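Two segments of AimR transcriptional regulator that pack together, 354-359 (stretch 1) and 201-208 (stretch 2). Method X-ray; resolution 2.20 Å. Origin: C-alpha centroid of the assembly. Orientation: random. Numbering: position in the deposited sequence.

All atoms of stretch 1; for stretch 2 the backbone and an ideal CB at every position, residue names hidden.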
# COMPACT_ATOMS: atom_id res chain seq x y z
N SER A 354 -2.47 4.20 12.40
CA SER A 354 -1.13 4.52 11.93
C SER A 354 -0.26 3.28 11.77
O SER A 354 0.94 3.42 11.50
CB SER A 354 -0.46 5.52 12.87
OG SER A 354 -0.34 5.01 14.18
N ASP A 355 -0.83 2.09 11.95
CA ASP A 355 -0.12 0.83 11.71
C ASP A 355 1.12 0.72 12.60
O ASP A 355 2.18 0.24 12.17
CB ASP A 355 0.25 0.67 10.23
CG ASP A 355 0.56 -0.77 9.85
OD1 ASP A 355 0.35 -1.67 10.69
OD2 ASP A 355 1.00 -0.99 8.71
N ASP A 356 1.00 1.19 13.84
CA ASP A 356 2.10 1.18 14.81
C ASP A 356 1.87 -0.00 15.74
O ASP A 356 1.02 0.05 16.63
CB ASP A 356 2.16 2.50 15.57
CG ASP A 356 3.43 2.66 16.38
OD1 ASP A 356 4.03 1.64 16.79
OD2 ASP A 356 3.84 3.82 16.62
N LYS A 357 2.64 -1.07 15.53
CA LYS A 357 2.54 -2.27 16.34
C LYS A 357 3.50 -2.27 17.52
O LYS A 357 3.59 -3.28 18.23
CB LYS A 357 2.78 -3.52 15.48
CG LYS A 357 1.83 -3.65 14.30
CD LYS A 357 2.07 -4.92 13.51
CE LYS A 357 1.13 -5.01 12.31
NZ LYS A 357 1.27 -6.30 11.58
N TYR A 358 4.21 -1.17 17.75
CA TYR A 358 5.18 -1.09 18.84
C TYR A 358 4.68 -0.24 20.00
O TYR A 358 4.59 -0.73 21.13
CB TYR A 358 6.51 -0.53 18.31
CG TYR A 358 7.63 -0.56 19.34
CD1 TYR A 358 8.10 -1.76 19.84
CD2 TYR A 358 8.20 0.61 19.81
CE1 TYR A 358 9.11 -1.80 20.78
CE2 TYR A 358 9.22 0.58 20.75
CZ TYR A 358 9.67 -0.63 21.23
OH TYR A 358 10.68 -0.67 22.16
N PHE A 359 4.33 1.02 19.75
CA PHE A 359 3.93 1.91 20.84
C PHE A 359 2.49 1.71 21.28
O PHE A 359 2.07 2.32 22.27
CB PHE A 359 4.16 3.37 20.44
CG PHE A 359 5.61 3.72 20.29
CD1 PHE A 359 6.41 3.91 21.40
CD2 PHE A 359 6.18 3.85 19.03
CE1 PHE A 359 7.75 4.23 21.27
CE2 PHE A 359 7.51 4.17 18.89
CZ PHE A 359 8.30 4.36 20.01
N UNK A 201 11.21 -3.09 10.31
CA UNK A 201 11.14 -4.15 11.31
C UNK A 201 10.69 -3.61 12.66
O UNK A 201 9.88 -4.24 13.34
CB UNK A 201 12.50 -4.84 11.45
N UNK A 202 11.19 -2.44 13.05
CA UNK A 202 10.76 -1.85 14.31
C UNK A 202 9.27 -1.54 14.28
O UNK A 202 8.56 -1.74 15.28
CB UNK A 202 11.56 -0.58 14.61
N UNK A 203 8.76 -1.05 13.15
CA UNK A 203 7.35 -0.70 13.07
C UNK A 203 6.46 -1.93 13.24
O UNK A 203 5.34 -1.81 13.75
CB UNK A 203 7.05 -0.01 11.74
N UNK A 204 6.93 -3.10 12.82
CA UNK A 204 6.19 -4.34 12.95
C UNK A 204 6.44 -5.04 14.28
O UNK A 204 6.01 -6.19 14.44
CB UNK A 204 6.55 -5.28 11.80
N UNK A 205 7.12 -4.38 15.22
CA UNK A 205 7.46 -4.96 16.51
C UNK A 205 8.32 -6.22 16.36
O UNK A 205 8.20 -7.17 17.13
CB UNK A 205 6.18 -5.29 17.29
N UNK A 206 9.19 -6.23 15.35
CA UNK A 206 10.17 -7.29 15.17
C UNK A 206 11.51 -6.73 15.63
O UNK A 206 12.30 -6.20 14.85
CB UNK A 206 10.23 -7.78 13.72
N UNK A 207 11.77 -6.85 16.94
CA UNK A 207 12.87 -6.11 17.54
C UNK A 207 14.22 -6.69 17.14
O UNK A 207 15.16 -5.94 16.85
CB UNK A 207 12.73 -6.10 19.06
N UNK A 208 14.35 -8.02 17.13
CA UNK A 208 15.62 -8.64 16.78
C UNK A 208 16.01 -8.32 15.34
O UNK A 208 17.18 -8.05 15.05
CB UNK A 208 15.54 -10.15 16.98

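The visible backbone of stretch 2 is helical from 201 to 203, leaves helical geometry at 204, and turns helical again at 207. At position 201 the ideal CB has nothing of stretch 1 within 5.5 Å, so this contact sets no preference; the residue is Ser201, whose O accepts a bond from the backbone N of 206 (2.9 Å).

Position 202 is helical, with CA-to-CB sideways and no atom of stretch 1 within 5.5 Å of the ideal CB. A long apolar side chain could still reach toward the Tyr358 ring. It is Leu202, chi1 t, whose end comes nearer than its CB, although its nearest side-chain approach is Leu202 CD2 to Tyr358 CD2 at 4.6 Å. The closer approach is by backbone, Leu202 O to Tyr358 CB at 3.9 Å.

At 203 the ideal CB lies 4.9 Å from Asp355 O, a backbone acceptor that a longer side chain carrying a donor, such as Asn, Gln or Lys, could reach. The residue is Asn203, chi1 t, and Asn203 ND2 donates to Asp355 O at 2.9 Å with an N-H...O angle of 132°. Its main chain also contributes, since Lys357 N gives a weak bond to Asn203 O (3.3 Å, 151°).

At 204, CA-to-CB points away and the nearest visible atom to the ideal CB is Lys357 CD at 4.8 Å. An acidic residue would be plausible near a lysine, but many polar ones would fit. Glu204 is found; its carboxylate forms no salt bridge with Lys357, and its OE2 is hydrogen-bonded elsewhere in the structure.

Position 205 combines positive phi and psi (60°/35°) with a CB directed toward stretch 1, 3.4 Å from Lys357 O. Left-handed geometry favours Gly, Asn or Asp, and the proximity leaves little space immediately beyond CB in the direction of that carbonyl. Asn205 answers with chi1 t, placing OD1 at the edge of the Tyr358 ring, near its plane, 3.1 Å from Tyr358 CD1.

Position 206 is out of reach and precedes the second helix, where Ser, Thr, Asp or Asn would suit; Ser206 makes no side-chain capping bond.

At 207 the CB is sideways and remote, yet the Tyr358 ring lies within reach of a longer apolar chain such as Leu or Met. Leu207, chi1 m and chi2 t, brings CD2 to 3.6 Å from Tyr358 CE1. Position 208 is out of reach and unconstrained here; it is Leu208.

Stretch 2 (201-208) SLNENSLL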
# COMPACT_ATOMS: atom_id res chain seq x y z
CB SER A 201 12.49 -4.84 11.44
OG SER A 201 12.89 -5.40 10.19
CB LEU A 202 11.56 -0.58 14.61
CG LEU A 202 11.27 0.16 15.92
CD1 LEU A 202 12.54 0.80 16.43
CD2 LEU A 202 10.20 1.23 15.75
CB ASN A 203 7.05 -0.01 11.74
CG ASN A 203 5.65 0.57 11.69
OD1 ASN A 203 5.36 1.56 12.36
ND2 ASN A 203 4.78 -0.05 10.90
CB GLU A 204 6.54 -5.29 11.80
CG GLU A 204 6.10 -4.79 10.44
CD GLU A 204 6.75 -5.57 9.31
OE1 GLU A 204 7.54 -6.49 9.61
OE2 GLU A 204 6.47 -5.26 8.13
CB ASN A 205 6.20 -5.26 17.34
CG ASN A 205 6.50 -5.42 18.82
OD1 ASN A 205 7.38 -4.76 19.37
ND2 ASN A 205 5.76 -6.31 19.48
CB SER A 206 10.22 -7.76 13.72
OG SER A 206 11.11 -8.85 13.56
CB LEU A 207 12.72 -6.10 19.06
CG LEU A 207 11.36 -5.62 19.59
CD1 LEU A 207 11.37 -5.51 21.11
CD2 LEU A 207 10.95 -4.30 18.96
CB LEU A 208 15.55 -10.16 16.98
CG LEU A 208 15.30 -10.65 18.41
CD1 LEU A 208 15.28 -12.17 18.45
CD2 LEU A 208 16.35 -10.10 19.36
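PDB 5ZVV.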